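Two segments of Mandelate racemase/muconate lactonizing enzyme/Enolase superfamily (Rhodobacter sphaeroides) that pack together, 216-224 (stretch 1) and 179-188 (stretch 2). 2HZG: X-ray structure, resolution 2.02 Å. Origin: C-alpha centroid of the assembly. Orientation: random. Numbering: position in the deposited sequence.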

ATOM      1  N   PRO A 216     -28.007   5.569  15.288  1.00 20.10           N
ATOM      2  CA  PRO A 216     -29.365   5.213  15.762  1.00 20.39           C
ATOM      3  C   PRO A 216     -30.105   4.221  14.863  1.00 19.53           C
ATOM      4  O   PRO A 216     -30.750   3.323  15.368  1.00 19.66           O
ATOM      5  CB  PRO A 216     -30.097   6.561  15.792  1.00 19.95           C
ATOM      6  CG  PRO A 216     -28.974   7.571  15.990  1.00 21.32           C
ATOM      7  CD  PRO A 216     -27.844   7.037  15.155  1.00 20.06           C
ATOM      8  N   THR A 217     -30.021   4.408  13.555  1.00 20.48           N
ATOM      9  CA  THR A 217     -30.671   3.527  12.596  1.00 21.53           C
ATOM     10  C   THR A 217     -30.115   2.106  12.723  1.00 21.02           C
ATOM     11  O   THR A 217     -30.869   1.141  12.767  1.00 20.93           O
ATOM     12  CB  THR A 217     -30.418   4.006  11.164  1.00 21.97           C
ATOM     13  OG1 THR A 217     -30.863   5.367  11.030  1.00 25.70           O
ATOM     14  CG2 THR A 217     -31.139   3.116  10.163  1.00 22.77           C
ATOM     15  N   LEU A 218     -28.794   1.990  12.765  1.00 20.02           N
ATOM     16  CA  LEU A 218     -28.145   0.682  12.918  1.00 19.72           C
ATOM     17  C   LEU A 218     -28.596   0.008  14.221  1.00 19.77           C
ATOM     18  O   LEU A 218     -28.884  -1.191  14.238  1.00 19.45           O
ATOM     19  CB  LEU A 218     -26.623   0.823  12.884  1.00 18.11           C
ATOM     20  CG  LEU A 218     -26.003   1.253  11.550  1.00 18.43           C
ATOM     21  CD1 LEU A 218     -24.604   1.868  11.762  1.00 13.70           C
ATOM     22  CD2 LEU A 218     -25.948   0.084  10.537  1.00 15.02           C
ATOM     23  N   ASP A 219     -28.668   0.773  15.305  1.00 20.08           N
ATOM     24  CA  ASP A 219     -29.096   0.204  16.588  1.00 20.66           C
ATOM     25  C   ASP A 219     -30.589  -0.172  16.568  1.00 20.47           C
ATOM     26  O   ASP A 219     -30.964  -1.205  17.106  1.00 20.53           O
ATOM     27  CB  ASP A 219     -28.765   1.125  17.771  1.00 20.82           C
ATOM     28  CG  ASP A 219     -27.301   0.996  18.245  1.00 23.30           C
ATOM     29  OD1 ASP A 219     -26.545   0.113  17.741  1.00 23.09           O
ATOM     30  OD2 ASP A 219     -26.900   1.798  19.126  1.00 24.63           O
ATOM     31  N   ALA A 220     -31.416   0.642  15.909  1.00 20.57           N
ATOM     32  CA  ALA A 220     -32.855   0.353  15.796  1.00 20.58           C
ATOM     33  C   ALA A 220     -33.097  -0.965  15.027  1.00 20.96           C
ATOM     34  O   ALA A 220     -34.021  -1.715  15.343  1.00 21.45           O
ATOM     35  CB  ALA A 220     -33.602   1.534  15.137  1.00 20.17           C
ATOM     36  N   ALA A 221     -32.255  -1.238  14.029  1.00 20.14           N
ATOM     37  CA  ALA A 221     -32.315  -2.486  13.260  1.00 19.37           C
ATOM     38  C   ALA A 221     -31.584  -3.647  13.937  1.00 18.95           C
ATOM     39  O   ALA A 221     -31.543  -4.752  13.401  1.00 19.26           O
ATOM     40  CB  ALA A 221     -31.777  -2.263  11.849  1.00 19.66           C
ATOM     41  N   GLY A 222     -30.992  -3.385  15.098  1.00 18.36           N
ATOM     42  CA  GLY A 222     -30.296  -4.406  15.888  1.00 18.15           C
ATOM     43  C   GLY A 222     -29.054  -4.942  15.185  1.00 18.21           C
ATOM     44  O   GLY A 222     -28.708  -6.116  15.334  1.00 18.20           O
ATOM     45  N   VAL A 223     -28.391  -4.079  14.421  1.00 17.32           N
ATOM     46  CA  VAL A 223     -27.184  -4.456  13.669  1.00 16.58           C
ATOM     47  C   VAL A 223     -26.001  -4.804  14.593  1.00 16.92           C
ATOM     48  O   VAL A 223     -25.686  -4.078  15.556  1.00 16.55           O
ATOM     49  CB  VAL A 223     -26.818  -3.375  12.620  1.00 16.42           C
ATOM     50  CG1 VAL A 223     -25.512  -3.721  11.874  1.00 14.07           C
ATOM     51  CG2 VAL A 223     -27.961  -3.203  11.615  1.00 15.01           C
ATOM     52  N   LEU A 224     -25.366  -5.933  14.306  1.00 16.70           N
ATOM     53  CA  LEU A 224     -24.237  -6.418  15.104  1.00 17.29           C
ATOM     54  C   LEU A 224     -22.965  -5.565  14.928  1.00 16.64           C
ATOM     55  O   LEU A 224     -22.317  -5.197  15.908  1.00 15.91           O
ATOM     56  CB  LEU A 224     -23.951  -7.894  14.772  1.00 17.75           C
ATOM     57  CG  LEU A 224     -22.743  -8.582  15.431  1.00 20.65           C
ATOM     58  CD1 LEU A 224     -22.941  -8.709  16.943  1.00 23.19           C
ATOM     59  CD2 LEU A 224     -22.460  -9.957  14.785  1.00 23.82           C
TER
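Stretch 2 179-188: DADQIMAARE

Stretch 2 is helical throughout, with phi/psi near -60/-45 and an unbroken i to i+4 ladder running from Ile-183 N to Asp-179 O (2.9 Å) through Glu-188 N to Met-184 O (2.7 Å). It lies alongside the helix 216-220 of stretch 1 in the same N-to-C direction: the axes diverge by 11° and approach to 9.7 Å. The register follows from the nearest alpha carbons, Thr-217 CA to Ala-180 CA at 5.8 Å and, one turn on, Ala-221 CA to Met-184 CA at 6.0 Å. Each pair includes an alanine: Ala-180 opposite Thr-217, and Ala-221 opposite Met-184.

The apolar contacts centre on Ile-183 and Met-184. Ile-183 (chi1 m, chi2 t) points toward stretch 1; its CG2 meets Ala-221 CB at 3.5 Å and Val-223 CG2 at 4.0 Å, while its CD1 reaches Leu-218 CD2 at 3.7 Å. The CA-to-CB bond of Met-184 points sideways to stretch 1, but the end of the side chain comes nearer: Met-184 CE lies 3.7 Å from Ala-221 CB, 3.8 Å from Ala-220 CB and 3.3 Å from Thr-217 O. Earlier in the helix, Thr-217 CG2 rests 3.4 Å from Ala-180 CA and 3.5 Å from Ala-180 CB, so the threonine methyl packs against both the backbone and the methyl of the alanine.

The polar contact falls where the first helix ends. Gly-222 adopts phi/psi 66/33 in a Schellman motif, evidenced by Val-223 N to Leu-218 O (2.9 Å) and Gly-222 N to Asp-219 O (3.0 Å). Arg-187, with chi1 t, directs its guanidinium edge at this turn and donates two hydrogen bonds to one acceptor: NE to Ala-221 O at 2.8 Å (156°) and NH2 to Ala-221 O at 3.0 Å (137°). A water extends the link, donating to Gly-222 O at 2.6 Å and accepting a weak bond from Arg-187 NH2 at 3.1 Å.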

ATOM      1  N   ASP A 179     -30.368   5.376   3.748  1.00 18.13           N
ATOM      2  CA  ASP A 179     -29.713   4.274   4.460  1.00 17.99           C
ATOM      3  C   ASP A 179     -30.652   3.574   5.425  1.00 17.67           C
ATOM      4  O   ASP A 179     -30.663   2.348   5.507  1.00 18.01           O
ATOM      5  CB  ASP A 179     -28.448   4.748   5.191  1.00 16.93           C
ATOM      6  CG  ASP A 179     -27.341   5.173   4.237  1.00 18.39           C
ATOM      7  OD1 ASP A 179     -27.412   4.879   3.012  1.00 17.70           O
ATOM      8  OD2 ASP A 179     -26.395   5.827   4.719  1.00 17.59           O
ATOM      9  N   ALA A 180     -31.427   4.346   6.180  1.00 18.29           N
ATOM     10  CA  ALA A 180     -32.417   3.769   7.090  1.00 18.20           C
ATOM     11  C   ALA A 180     -33.400   2.841   6.363  1.00 18.29           C
ATOM     12  O   ALA A 180     -33.671   1.749   6.844  1.00 19.67           O
ATOM     13  CB  ALA A 180     -33.168   4.879   7.895  1.00 18.48           C
ATOM     14  N   ASP A 181     -33.889   3.266   5.204  1.00 18.34           N
ATOM     15  CA  ASP A 181     -34.818   2.474   4.392  1.00 18.43           C
ATOM     16  C   ASP A 181     -34.182   1.134   3.982  1.00 18.13           C
ATOM     17  O   ASP A 181     -34.808   0.087   4.077  1.00 17.83           O
ATOM     18  CB  ASP A 181     -35.228   3.262   3.155  1.00 18.16           C
ATOM     19  CG  ASP A 181     -36.224   4.405   3.469  1.00 21.12           C
ATOM     20  OD1 ASP A 181     -36.781   4.455   4.584  1.00 22.85           O
ATOM     21  OD2 ASP A 181     -36.421   5.258   2.588  1.00 23.63           O
ATOM     22  N   GLN A 182     -32.918   1.192   3.568  1.00 17.52           N
ATOM     23  CA  GLN A 182     -32.159   0.008   3.165  1.00 17.41           C
ATOM     24  C   GLN A 182     -31.944  -0.962   4.326  1.00 17.02           C
ATOM     25  O   GLN A 182     -32.151  -2.164   4.190  1.00 17.49           O
ATOM     26  CB  GLN A 182     -30.804   0.433   2.576  1.00 16.69           C
ATOM     27  CG  GLN A 182     -30.882   1.019   1.190  1.00 16.32           C
ATOM     28  CD  GLN A 182     -31.038  -0.056   0.101  1.00 18.31           C
ATOM     29  OE1 GLN A 182     -31.177  -1.239   0.399  1.00 18.06           O
ATOM     30  NE2 GLN A 182     -31.015   0.360  -1.148  1.00 15.90           N
ATOM     31  N   ILE A 183     -31.509  -0.428   5.459  1.00 17.27           N
ATOM     32  CA  ILE A 183     -31.145  -1.230   6.623  1.00 17.40           C
ATOM     33  C   ILE A 183     -32.384  -1.866   7.251  1.00 18.10           C
ATOM     34  O   ILE A 183     -32.366  -3.036   7.638  1.00 16.81           O
ATOM     35  CB  ILE A 183     -30.324  -0.366   7.637  1.00 17.20           C
ATOM     36  CG1 ILE A 183     -28.938  -0.021   7.033  1.00 17.82           C
ATOM     37  CG2 ILE A 183     -30.152  -1.072   8.969  1.00 16.54           C
ATOM     38  CD1 ILE A 183     -28.198   1.145   7.734  1.00 18.62           C
ATOM     39  N   MET A 184     -33.460  -1.084   7.338  1.00 18.72           N
ATOM     40  CA  MET A 184     -34.744  -1.593   7.839  1.00 19.92           C
ATOM     41  C   MET A 184     -35.330  -2.672   6.935  1.00 19.08           C
ATOM     42  O   MET A 184     -35.888  -3.650   7.426  1.00 20.00           O
ATOM     43  CB  MET A 184     -35.734  -0.449   8.025  1.00 20.45           C
ATOM     44  CG  MET A 184     -35.364   0.504   9.167  1.00 25.29           C
ATOM     45  SD  MET A 184     -35.128  -0.365  10.734  1.00 36.84           S
ATOM     46  CE  MET A 184     -33.900   0.706  11.486  1.00 35.40           C
ATOM     47  N   ALA A 185     -35.180  -2.500   5.626  1.00 19.06           N
ATOM     48  CA  ALA A 185     -35.603  -3.510   4.640  1.00 19.29           C
ATOM     49  C   ALA A 185     -34.798  -4.816   4.787  1.00 19.64           C
ATOM     50  O   ALA A 185     -35.375  -5.901   4.762  1.00 19.67           O
ATOM     51  CB  ALA A 185     -35.516  -2.956   3.224  1.00 18.86           C
ATOM     52  N   ALA A 186     -33.482  -4.702   4.999  1.00 19.04           N
ATOM     53  CA  ALA A 186     -32.650  -5.869   5.358  1.00 18.84           C
ATOM     54  C   ALA A 186     -33.177  -6.592   6.606  1.00 18.85           C
ATOM     55  O   ALA A 186     -33.347  -7.821   6.607  1.00 18.06           O
ATOM     56  CB  ALA A 186     -31.181  -5.452   5.548  1.00 18.27           C
ATOM     57  N   ARG A 187     -33.445  -5.833   7.670  1.00 19.29           N
ATOM     58  CA  ARG A 187     -34.016  -6.404   8.879  1.00 20.11           C
ATOM     59  C   ARG A 187     -35.394  -7.037   8.594  1.00 20.92           C
ATOM     60  O   ARG A 187     -35.689  -8.127   9.092  1.00 20.52           O
ATOM     61  CB  ARG A 187     -34.110  -5.349   9.995  1.00 20.29           C
ATOM     62  CG  ARG A 187     -34.773  -5.817  11.313  1.00 19.63           C
ATOM     63  CD  ARG A 187     -34.221  -7.136  11.868  1.00 20.35           C
ATOM     64  NE  ARG A 187     -32.911  -6.984  12.483  1.00 21.15           N
ATOM     65  CZ  ARG A 187     -32.125  -7.990  12.859  1.00 22.86           C
ATOM     66  NH1 ARG A 187     -32.504  -9.259  12.673  1.00 23.45           N
ATOM     67  NH2 ARG A 187     -30.949  -7.733  13.422  1.00 20.83           N
ATOM     68  N   GLU A 188     -36.215  -6.352   7.800  1.00 21.98           N
ATOM     69  CA  GLU A 188     -37.561  -6.838   7.470  1.00 23.26           C
ATOM     70  C   GLU A 188     -37.473  -8.174   6.734  1.00 23.38           C
ATOM     71  O   GLU A 188     -38.184  -9.123   7.086  1.00 23.85           O
ATOM     72  CB  GLU A 188     -38.344  -5.811   6.634  1.00 23.43           C
ATOM     73  CG  GLU A 188     -39.865  -6.047   6.617  1.00 26.78           C
ATOM     74  CD  GLU A 188     -40.633  -5.031   5.772  1.00 31.28           C
ATOM     75  OE1 GLU A 188     -40.130  -3.888   5.551  1.00 30.99           O
ATOM     76  OE2 GLU A 188     -41.751  -5.386   5.311  1.00 33.12           O
TER
HETATM   77  O   HOH W   1     -28.164  -8.525  14.432  1.00 27.56           O